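Local coordinates for protein mannitol dehydrogenase (Pseudomonas fluorescens, PDB 1LJ8) that binds NAD and probably catalyses the NAD-dependent interconversion of mannitol and fructose, at residues E68-K71 with A72-D75; D75-G78 with Q79-F83; T236-A239 with H240-L244; L129-E133 with G134-I138. All blocks are in the same frame, centred on the assembly; numbering follows the deposited sequence.

Overall arrangement
From the N terminus, the chain reaches contact 1 just after strand 59-64, within the first turns of helix 69-77. Contact 2 begins on D75, which both share, and turns the chain from the end of that helix towards strand 83-87; the two touch where CD of R73 packs on OH of Y81, 3.4 Å away. Contact 4 follows, bending the loop after strand 126-129, and contact 3 starts helix 238-248. Each contact is local; none nests or crosses. Contacts 1 and 4, with centres about 20 Å apart, both meet NAD, beside segments that follow strands 59-64 and 126-129 of the Rossmann sheet; contact 3 lies about 17 Å from contacts 1 and 2, centre to centre.

Contact 1. Residues E68-K71 with A72-D75; sequences EDRK and ARDD. With NAD (nicotinamide-adenine-dinucleotide), chain B.
K71 and D75, one helical turn apart, are joined by a salt bridge in which NZ of K71 lies 2.8 Å from OD2 of D75 and meets its syn lone pair. The lysine leaves the helix with CG anti to the backbone N (chi1 -177°) and stays extended until a bend at chi4 turns the ammonium back to the carboxylate. Water 1 closes the ring, accepting from NZ of K71 and donating to OD1 of D75 at 2.7 Å, which occupies both carboxylate oxygens. An asparagine in place of D75 would probably leave the K71 ammonium without its charged mate and free to swing into solvent.

R73, bent at chi2 and chi3, grips D74 side-on: its NE and NH2 both reach OD1 of D74, at 2.8 and 2.9 Å, from the same face of the carboxylate. The acceptor lies almost in the guanidinium plane. NH1 of R73 has a second anion in D110, while R70, whose CG packs 3.9 Å from OD2 of D74, makes a salt bridge through NE with E109. The backbone bonds from R73, D74 and D75 go to the carbonyls four residues earlier.

At the start of the helix, OD1 of D69 accepts from both ribose hydroxyls of NAD, O2B at 2.6 Å and O3B at 3.1 Å, and OD2 is held by the backbone N of R66. An aspartate that follows the second strand and accepts from both hydroxyls of the adenosine ribose is consistent with the NAD-binding mode of Rossmann domains, where an acid near the end of this strand usually has that role.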
# COMPACT_ATOMS: atom_id res chain seq x y z
N GLU A 68 2.20 9.53 -14.24
CA GLU A 68 1.75 8.17 -14.55
C GLU A 68 0.24 7.92 -14.35
O GLU A 68 -0.29 6.92 -14.82
CB GLU A 68 2.55 7.09 -13.78
CG GLU A 68 3.25 7.53 -12.50
CD GLU A 68 4.48 8.38 -12.75
OE1 GLU A 68 5.53 7.85 -13.23
OE2 GLU A 68 4.42 9.59 -12.46
N ASP A 69 -0.45 8.84 -13.67
CA ASP A 69 -1.89 8.69 -13.46
C ASP A 69 -2.72 9.00 -14.71
O ASP A 69 -3.90 8.69 -14.77
CB ASP A 69 -2.35 9.60 -12.32
CG ASP A 69 -1.68 9.25 -10.99
OD1 ASP A 69 -1.42 8.04 -10.79
OD2 ASP A 69 -1.40 10.14 -10.18
N ARG A 70 -2.11 9.63 -15.72
CA ARG A 70 -2.84 9.97 -16.94
C ARG A 70 -3.37 8.73 -17.64
O ARG A 70 -4.50 8.71 -18.12
CB ARG A 70 -1.93 10.75 -17.92
CG ARG A 70 -2.66 11.38 -19.15
CD ARG A 70 -1.59 12.03 -20.05
NE ARG A 70 -0.67 12.75 -19.18
CZ ARG A 70 0.65 12.83 -19.34
NH1 ARG A 70 1.26 12.25 -20.38
NH2 ARG A 70 1.38 13.42 -18.38
N LYS A 71 -2.55 7.69 -17.71
CA LYS A 71 -2.99 6.45 -18.37
C LYS A 71 -4.18 5.85 -17.63
O LYS A 71 -5.11 5.41 -18.27
CB LYS A 71 -1.86 5.42 -18.43
CG LYS A 71 -2.29 4.13 -19.19
CD LYS A 71 -1.12 3.22 -19.52
CE LYS A 71 -1.52 2.19 -20.63
NZ LYS A 71 -2.69 1.35 -20.22
N ALA A 72 -4.15 5.85 -16.29
CA ALA A 72 -5.30 5.31 -15.52
C ALA A 72 -6.59 6.12 -15.86
O ALA A 72 -7.66 5.57 -16.11
CB ALA A 72 -5.00 5.44 -14.00
N ARG A 73 -6.48 7.45 -15.85
CA ARG A 73 -7.62 8.29 -16.13
C ARG A 73 -8.16 8.01 -17.54
O ARG A 73 -9.37 7.85 -17.72
CB ARG A 73 -7.18 9.79 -15.99
CG ARG A 73 -8.32 10.82 -15.96
CD ARG A 73 -8.90 11.12 -17.38
NE ARG A 73 -7.85 11.45 -18.36
CZ ARG A 73 -7.28 12.65 -18.48
NH1 ARG A 73 -7.65 13.65 -17.68
NH2 ARG A 73 -6.32 12.85 -19.39
N ASP A 74 -7.27 7.96 -18.54
CA ASP A 74 -7.70 7.73 -19.91
C ASP A 74 -8.35 6.35 -20.07
O ASP A 74 -9.40 6.24 -20.70
CB ASP A 74 -6.52 7.83 -20.88
CG ASP A 74 -5.99 9.27 -21.02
OD1 ASP A 74 -6.67 10.21 -20.59
OD2 ASP A 74 -4.89 9.41 -21.60
N ASP A 75 -7.76 5.33 -19.45
CA ASP A 75 -8.29 3.97 -19.56
C ASP A 75 -9.67 3.91 -18.93
O ASP A 75 -10.59 3.29 -19.51
CB ASP A 75 -7.38 2.93 -18.89
CG ASP A 75 -6.10 2.61 -19.72
OD1 ASP A 75 -6.02 2.97 -20.91
OD2 ASP A 75 -5.19 1.98 -19.15
PA NAD B . -0.42 1.22 -7.66
O1A NAD B . 0.95 1.25 -8.11
O2A NAD B . -1.52 0.57 -8.43
O5B NAD B . -0.94 2.71 -7.40
C5B NAD B . -0.18 3.60 -6.53
C4B NAD B . -0.97 4.91 -6.72
O4B NAD B . -0.33 5.92 -5.83
C3B NAD B . -0.86 5.60 -8.12
O3B NAD B . -2.13 6.23 -8.37
C2B NAD B . 0.30 6.59 -7.94
O2B NAD B . 0.28 7.66 -8.88
C1B NAD B . 0.00 7.11 -6.54
N9A NAD B . 1.10 7.72 -5.86
C8A NAD B . 2.41 7.30 -5.68
N7A NAD B . 3.11 8.14 -4.95
C5A NAD B . 2.21 9.16 -4.65
C6A NAD B . 2.40 10.31 -3.89
N6A NAD B . 3.53 10.66 -3.27
N1A NAD B . 1.33 11.19 -3.76
C2A NAD B . 0.10 10.92 -4.35
N3A NAD B . -0.12 9.77 -5.10
C4A NAD B . 0.98 8.92 -5.22
O3 NAD B . -0.37 0.62 -6.19
PN NAD B . -1.47 -0.16 -5.33
O1N NAD B . -1.30 -1.60 -5.52
O2N NAD B . -2.78 0.42 -5.66
O5D NAD B . -1.02 0.14 -3.85
C5D NAD B . -1.11 1.49 -3.40
C4D NAD B . -1.01 1.43 -1.94
O4D NAD B . -2.16 0.84 -1.29
C3D NAD B . 0.23 0.71 -1.30
O3D NAD B . 1.41 1.49 -1.38
C2D NAD B . -0.25 0.35 0.09
O2D NAD B . 0.01 1.40 1.01
C1D NAD B . -1.76 0.09 -0.11
N1N NAD B . -2.13 -1.33 -0.23
C2N NAD B . -1.90 -2.13 -1.37
C3N NAD B . -2.22 -3.46 -1.29
C7N NAD B . -1.95 -4.36 -2.51
O7N NAD B . -2.05 -5.58 -2.34
N7N NAD B . -1.54 -3.85 -3.65
C4N NAD B . -2.77 -4.05 -0.04
C5N NAD B . -3.01 -3.18 1.07
C6N NAD B . -2.69 -1.80 1.00
O HOH W 1 -4.80 1.12 -22.53

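Contact 2. Residues D75-G78 with Q79-F83; sequences DLAG and QDYLF
The backbone of 75-83 ends helix 69-77 in a Schellman motif, with N of Y81 bonded to O of L76 at 2.8 Å, N of D80 bonded to O of A77 at 3.1 Å, and D80 taking positive phi (62°) as the C' residue. O of L76 is gripped twice, because N of Q79 also reaches it at 2.8 Å, and the two donors arrive from opposite faces of the carbonyl plane.

The Y81 ring folds back over the last helical turn. CA of A77 sits over its face in a CH-pi contact, 4.1 Å from the ring centroid, while CB of L76 touches CD2 of Y81 at 3.7 Å and the methyl of A77 lies beside CZ and OH. L76 also reaches the start of strand 83-87: its CD2 packs 3.9 Å from CB of F83, the two side chains running alongside each other.

Q79, extended beyond CG with chi2 at 180°, carries its amide across the turn, where NE2 donates to O of L82 at 3.1 Å, nearly in the amide plane. The same nitrogen reaches D252, and OE1 accepts from the backbone N of A253 and from K2. Water 2 bridges O of A77 and OD1 of D80.

The helix end is thus closed by main-chain bonds and by the face of the Y81 ring lying over A77, while the buried amide of Q79 has partners for both its oxygen and its nitrogen.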
# COMPACT_ATOMS: atom_id res chain seq x y z
N ASP A 75 -7.76 5.33 -19.45
CA ASP A 75 -8.29 3.97 -19.56
C ASP A 75 -9.67 3.91 -18.93
O ASP A 75 -10.59 3.29 -19.51
CB ASP A 75 -7.38 2.93 -18.89
CG ASP A 75 -6.10 2.61 -19.72
OD1 ASP A 75 -6.02 2.97 -20.91
OD2 ASP A 75 -5.19 1.98 -19.15
N LEU A 76 -9.83 4.51 -17.75
CA LEU A 76 -11.13 4.48 -17.11
C LEU A 76 -12.14 5.35 -17.88
O LEU A 76 -13.28 4.94 -18.07
CB LEU A 76 -11.06 4.96 -15.64
CG LEU A 76 -10.32 4.05 -14.67
CD1 LEU A 76 -10.27 4.74 -13.30
CD2 LEU A 76 -11.02 2.69 -14.59
N ALA A 77 -11.73 6.55 -18.31
CA ALA A 77 -12.66 7.43 -19.03
C ALA A 77 -13.17 6.76 -20.29
O ALA A 77 -14.32 6.96 -20.68
CB ALA A 77 -12.00 8.75 -19.38
N GLY A 78 -12.33 5.94 -20.93
CA GLY A 78 -12.77 5.26 -22.14
C GLY A 78 -13.79 4.16 -21.84
O GLY A 78 -14.37 3.56 -22.76
N GLN A 79 -14.03 3.90 -20.56
CA GLN A 79 -15.00 2.88 -20.13
C GLN A 79 -16.13 3.53 -19.28
O GLN A 79 -16.88 2.83 -18.59
CB GLN A 79 -14.28 1.77 -19.32
CG GLN A 79 -13.32 1.06 -20.24
CD GLN A 79 -12.51 -0.08 -19.64
OE1 GLN A 79 -11.80 -0.75 -20.38
NE2 GLN A 79 -12.58 -0.30 -18.31
N ASP A 80 -16.25 4.86 -19.37
CA ASP A 80 -17.28 5.61 -18.63
C ASP A 80 -17.05 5.40 -17.12
O ASP A 80 -17.98 5.43 -16.31
CB ASP A 80 -18.68 5.11 -19.04
CG ASP A 80 -18.96 5.31 -20.52
OD1 ASP A 80 -18.77 6.46 -21.01
OD2 ASP A 80 -19.36 4.31 -21.19
N TYR A 81 -15.79 5.22 -16.77
CA TYR A 81 -15.32 5.01 -15.40
C TYR A 81 -15.71 3.68 -14.78
O TYR A 81 -15.46 3.43 -13.59
CB TYR A 81 -15.67 6.21 -14.50
CG TYR A 81 -14.74 7.37 -14.82
CD1 TYR A 81 -15.10 8.35 -15.73
CD2 TYR A 81 -13.43 7.40 -14.30
CE1 TYR A 81 -14.15 9.33 -16.15
CE2 TYR A 81 -12.51 8.37 -14.71
CZ TYR A 81 -12.88 9.33 -15.64
OH TYR A 81 -11.93 10.25 -16.10
N LEU A 82 -16.22 2.77 -15.61
CA LEU A 82 -16.51 1.40 -15.14
C LEU A 82 -15.20 0.55 -15.25
O LEU A 82 -14.35 0.82 -16.09
CB LEU A 82 -17.58 0.73 -16.04
CG LEU A 82 -18.96 1.40 -16.07
CD1 LEU A 82 -19.86 0.72 -17.13
CD2 LEU A 82 -19.60 1.32 -14.71
N PHE A 83 -15.02 -0.46 -14.39
CA PHE A 83 -13.86 -1.34 -14.50
C PHE A 83 -14.29 -2.67 -13.91
O PHE A 83 -15.23 -2.71 -13.10
CB PHE A 83 -12.61 -0.78 -13.79
CG PHE A 83 -12.77 -0.56 -12.31
CD1 PHE A 83 -12.44 -1.59 -11.40
CD2 PHE A 83 -13.28 0.64 -11.82
CE1 PHE A 83 -12.63 -1.41 -10.02
CE2 PHE A 83 -13.48 0.84 -10.44
CZ PHE A 83 -13.15 -0.20 -9.52
O HOH W 2 -16.67 6.43 -22.72

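Contact 3. Residues T236-A239 with H240-L244; sequences TSTA and HRLQL
T236, just ahead of the helix, lays CG2 loosely against CB of R241 at 4.3 Å, while its hydroxyl is bonded away from the helix to O of P255. S237 follows as the N-cap. Its OG lies between the backbone N and the carbonyl carbon (chi1 63°), and this rotation sets it before N of H240, which donates to it at 3.2 Å in a nearly straight bond of 165°. The same oxygen lies 3.3 Å from CD2 of H240, obliquely to the imidazole; the buried ring of H240 packs against L88 and Q370, its NE2 bonded to O of A368. With an alanine at S237 the amide of H240 is likely to lose its capping acceptor, leaving the first turn less firmly fixed.

This N-capped first turn opens helix 238-248 in the Rossmann domain, and O of S237 begins its backbone ladder by accepting from N of R241.

T238 sends its two branches to different partners. CG2, anti to the backbone N, packs on CD1 of L242 at 3.6 Å and on NH2 of R241 at 3.7 Å, lying alongside both chains. OG1 instead meets water 3 at 2.9 Å, and that water accepts from NE of R241, linking threonine and arginine across the turn; the bend of R241 at chi3 brings NE round to it. A239 continues the ladder, its O accepting from N of Q243 at 2.9 Å, with CB of Q243 packed 3.4 Å from that same oxygen.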
# COMPACT_ATOMS: atom_id res chain seq x y z
N THR A 236 -1.99 -5.14 -12.72
CA THR A 236 -2.71 -5.72 -13.84
C THR A 236 -1.72 -5.81 -15.00
O THR A 236 -1.50 -4.88 -15.73
CB THR A 236 -3.91 -4.86 -14.22
OG1 THR A 236 -4.89 -4.95 -13.16
CG2 THR A 236 -4.56 -5.35 -15.56
N SER A 237 -1.11 -6.97 -15.14
CA SER A 237 -0.16 -7.19 -16.24
C SER A 237 -1.00 -7.56 -17.49
O SER A 237 -2.22 -7.77 -17.44
CB SER A 237 0.72 -8.37 -15.85
OG SER A 237 -0.14 -9.49 -15.74
N THR A 238 -0.34 -7.62 -18.64
CA THR A 238 -1.06 -8.00 -19.83
C THR A 238 -1.68 -9.37 -19.68
O THR A 238 -2.80 -9.61 -20.12
CB THR A 238 -0.11 -8.00 -21.04
OG1 THR A 238 0.34 -6.67 -21.24
CG2 THR A 238 -0.81 -8.49 -22.28
N ALA A 239 -0.96 -10.30 -19.07
CA ALA A 239 -1.51 -11.64 -18.91
C ALA A 239 -2.80 -11.61 -18.07
O ALA A 239 -3.77 -12.30 -18.38
CB ALA A 239 -0.47 -12.55 -18.23
N HIS A 240 -2.79 -10.82 -16.99
CA HIS A 240 -4.02 -10.73 -16.16
C HIS A 240 -5.18 -10.19 -17.00
O HIS A 240 -6.30 -10.70 -16.97
CB HIS A 240 -3.73 -9.83 -14.95
CG HIS A 240 -3.11 -10.57 -13.79
ND1 HIS A 240 -3.79 -11.57 -13.13
CD2 HIS A 240 -1.92 -10.45 -13.17
CE1 HIS A 240 -3.04 -12.04 -12.15
NE2 HIS A 240 -1.90 -11.38 -12.15
N ARG A 241 -4.91 -9.17 -17.81
CA ARG A 241 -5.97 -8.59 -18.64
C ARG A 241 -6.46 -9.57 -19.69
O ARG A 241 -7.66 -9.71 -19.95
CB ARG A 241 -5.43 -7.29 -19.30
CG ARG A 241 -6.35 -6.68 -20.36
CD ARG A 241 -5.74 -5.37 -20.93
NE ARG A 241 -4.53 -5.54 -21.76
CZ ARG A 241 -4.47 -6.05 -22.99
NH1 ARG A 241 -5.56 -6.50 -23.61
NH2 ARG A 241 -3.29 -6.07 -23.64
N LEU A 242 -5.53 -10.30 -20.31
CA LEU A 242 -5.91 -11.25 -21.32
C LEU A 242 -6.69 -12.42 -20.74
O LEU A 242 -7.59 -12.96 -21.39
CB LEU A 242 -4.65 -11.77 -22.07
CG LEU A 242 -3.94 -10.69 -22.90
CD1 LEU A 242 -2.68 -11.31 -23.55
CD2 LEU A 242 -4.86 -10.16 -23.99
N GLN A 243 -6.36 -12.80 -19.50
CA GLN A 243 -7.06 -13.93 -18.88
C GLN A 243 -8.55 -13.57 -18.71
O GLN A 243 -9.44 -14.40 -18.89
CB GLN A 243 -6.43 -14.25 -17.52
CG GLN A 243 -7.12 -15.39 -16.79
CD GLN A 243 -6.50 -15.72 -15.43
OE1 GLN A 243 -5.89 -14.85 -14.74
NE2 GLN A 243 -6.64 -16.97 -15.02
N LEU A 244 -8.80 -12.31 -18.37
CA LEU A 244 -10.18 -11.85 -18.20
C LEU A 244 -10.96 -11.99 -19.51
O LEU A 244 -12.10 -12.44 -19.53
CB LEU A 244 -10.18 -10.39 -17.74
CG LEU A 244 -11.58 -9.75 -17.61
CD1 LEU A 244 -12.47 -10.54 -16.54
CD2 LEU A 244 -11.39 -8.29 -17.18
O HOH W 3 -1.69 -4.58 -21.01

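Contact 4. Residues L129-E133 with G134-I138; sequences LTITE and GGYCI. With NAD (nicotinamide-adenine-dinucleotide), chain B.
I131 carries CG1 between its backbone N and carbonyl carbon (chi1 58°) and runs on extended through chi2, which puts its CD1 methyl over the ring of Y136, whose CG is anti to the carbonyl carbon (chi1 -61°). CD1 of I131 stands 3.7 Å above the ring, almost over its centre, in a CH-pi contact, and CG1 of I131 lies 3.5 Å from CE1 of Y136. L129 comes to the far end of the ring, where its CD1 is 3.8 Å from CE2 of Y136; O of T132 approaches the edge near CE1. The phenol oxygen is held beyond the two segments by D190 and S188.

The chain turns at 132-135 in a type I beta turn, N of G135 donating to O of T132 at 3.0 Å from above the carbonyl plane. G135 fits closely here, since a side chain would run into O of I131. OG1 of T132 donates to O of I131 in its carbonyl plane and accepts from water 4, which in turn accepts from N of G134; water 5 likewise joins O of E133 to N of Y136.

NAD lies along the other side of the loop. CG2 of I131 packs 3.5 Å from C2A of the adenine, and OE1 of E133 accepts from the hydroxyl O3D of the nicotinamide ribose at 2.7 Å, its OE2 held by N191.

The loop leaves strand 126-129 of the Rossmann sheet, with Y136 against helix 195-210, L129 and I131 against helix 165-178, and E133 touching helix 378-385.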
# COMPACT_ATOMS: atom_id res chain seq x y z
N LEU A 129 -6.89 8.18 0.88
CA LEU A 129 -5.56 8.06 0.32
C LEU A 129 -4.99 6.66 0.09
O LEU A 129 -5.10 5.80 0.97
CB LEU A 129 -4.53 8.75 1.27
CG LEU A 129 -4.82 10.16 1.88
CD1 LEU A 129 -3.77 10.52 2.99
CD2 LEU A 129 -4.80 11.20 0.72
N THR A 130 -4.42 6.43 -1.10
CA THR A 130 -3.50 5.28 -1.25
C THR A 130 -2.34 5.96 -2.01
O THR A 130 -2.23 5.88 -3.24
CB THR A 130 -4.02 4.04 -2.01
OG1 THR A 130 -4.57 4.42 -3.26
CG2 THR A 130 -5.10 3.31 -1.16
N ILE A 131 -1.51 6.68 -1.26
CA ILE A 131 -0.38 7.44 -1.85
C ILE A 131 0.97 6.75 -1.64
O ILE A 131 2.03 7.33 -1.90
CB ILE A 131 -0.28 8.87 -1.24
CG1 ILE A 131 -0.09 8.80 0.30
CG2 ILE A 131 -1.57 9.64 -1.56
CD1 ILE A 131 0.21 10.22 0.94
N THR A 132 0.89 5.48 -1.22
CA THR A 132 2.02 4.58 -0.94
C THR A 132 2.72 4.83 0.39
O THR A 132 2.61 5.89 1.00
CB THR A 132 3.11 4.49 -2.10
OG1 THR A 132 4.01 5.63 -2.05
CG2 THR A 132 2.42 4.33 -3.48
N GLU A 133 3.48 3.80 0.81
CA GLU A 133 4.17 3.79 2.09
C GLU A 133 5.10 4.98 2.36
O GLU A 133 5.20 5.42 3.52
CB GLU A 133 4.97 2.49 2.26
CG GLU A 133 4.10 1.20 2.42
CD GLU A 133 3.54 0.59 1.15
OE1 GLU A 133 3.69 1.15 0.04
OE2 GLU A 133 2.92 -0.50 1.25
N GLY A 134 5.73 5.47 1.31
CA GLY A 134 6.65 6.58 1.51
C GLY A 134 6.02 7.94 1.18
O GLY A 134 6.73 8.96 1.24
N GLY A 135 4.72 7.99 0.87
CA GLY A 135 4.11 9.29 0.50
C GLY A 135 3.85 10.28 1.63
O GLY A 135 3.50 11.43 1.37
N TYR A 136 4.07 9.88 2.88
CA TYR A 136 3.73 10.76 4.00
C TYR A 136 4.85 11.66 4.52
O TYR A 136 4.61 12.53 5.38
CB TYR A 136 3.14 9.93 5.15
CG TYR A 136 1.85 9.21 4.73
CD1 TYR A 136 1.89 8.07 3.91
CD2 TYR A 136 0.62 9.73 5.10
CE1 TYR A 136 0.70 7.47 3.47
CE2 TYR A 136 -0.61 9.15 4.66
CZ TYR A 136 -0.55 8.02 3.85
OH TYR A 136 -1.73 7.47 3.41
N CYS A 137 6.05 11.41 4.03
CA CYS A 137 7.19 12.23 4.35
C CYS A 137 7.54 12.38 5.82
O CYS A 137 7.88 13.50 6.25
CB CYS A 137 6.99 13.63 3.74
SG CYS A 137 6.67 13.55 1.93
N ILE A 138 7.39 11.31 6.60
CA ILE A 138 7.81 11.39 8.01
C ILE A 138 9.04 10.48 8.08
O ILE A 138 8.99 9.34 7.59
CB ILE A 138 6.76 10.82 9.01
CG1 ILE A 138 5.53 11.72 9.05
CG2 ILE A 138 7.43 10.67 10.44
CD1 ILE A 138 5.77 13.03 9.69
PA NAD B . -0.42 1.22 -7.66
O1A NAD B . 0.95 1.25 -8.11
O2A NAD B . -1.52 0.57 -8.43
O5B NAD B . -0.94 2.71 -7.40
C5B NAD B . -0.18 3.60 -6.53
C4B NAD B . -0.97 4.91 -6.72
O4B NAD B . -0.33 5.92 -5.83
C3B NAD B . -0.86 5.60 -8.12
O3B NAD B . -2.13 6.23 -8.37
C2B NAD B . 0.30 6.59 -7.94
O2B NAD B . 0.28 7.66 -8.88
C1B NAD B . 0.00 7.11 -6.54
N9A NAD B . 1.10 7.72 -5.86
C8A NAD B . 2.41 7.30 -5.68
N7A NAD B . 3.11 8.14 -4.95
C5A NAD B . 2.21 9.16 -4.65
C6A NAD B . 2.40 10.31 -3.89
N6A NAD B . 3.53 10.66 -3.27
N1A NAD B . 1.33 11.19 -3.76
C2A NAD B . 0.10 10.92 -4.35
N3A NAD B . -0.12 9.77 -5.10
C4A NAD B . 0.98 8.92 -5.22
O3 NAD B . -0.37 0.62 -6.19
PN NAD B . -1.47 -0.16 -5.33
O1N NAD B . -1.30 -1.60 -5.52
O2N NAD B . -2.78 0.42 -5.66
O5D NAD B . -1.02 0.14 -3.85
C5D NAD B . -1.11 1.49 -3.40
C4D NAD B . -1.01 1.43 -1.94
O4D NAD B . -2.16 0.84 -1.29
C3D NAD B . 0.23 0.71 -1.30
O3D NAD B . 1.41 1.49 -1.38
C2D NAD B . -0.25 0.35 0.09
O2D NAD B . 0.01 1.40 1.01
C1D NAD B . -1.76 0.09 -0.11
N1N NAD B . -2.13 -1.33 -0.23
C2N NAD B . -1.90 -2.13 -1.37
C3N NAD B . -2.22 -3.46 -1.29
C7N NAD B . -1.95 -4.36 -2.51
O7N NAD B . -2.05 -5.58 -2.34
N7N NAD B . -1.54 -3.85 -3.65
C4N NAD B . -2.77 -4.05 -0.04
C5N NAD B . -3.01 -3.18 1.07
C6N NAD B . -2.69 -1.80 1.00
O HOH W 4 6.47 5.57 -1.51
O HOH W 5 5.70 7.77 4.31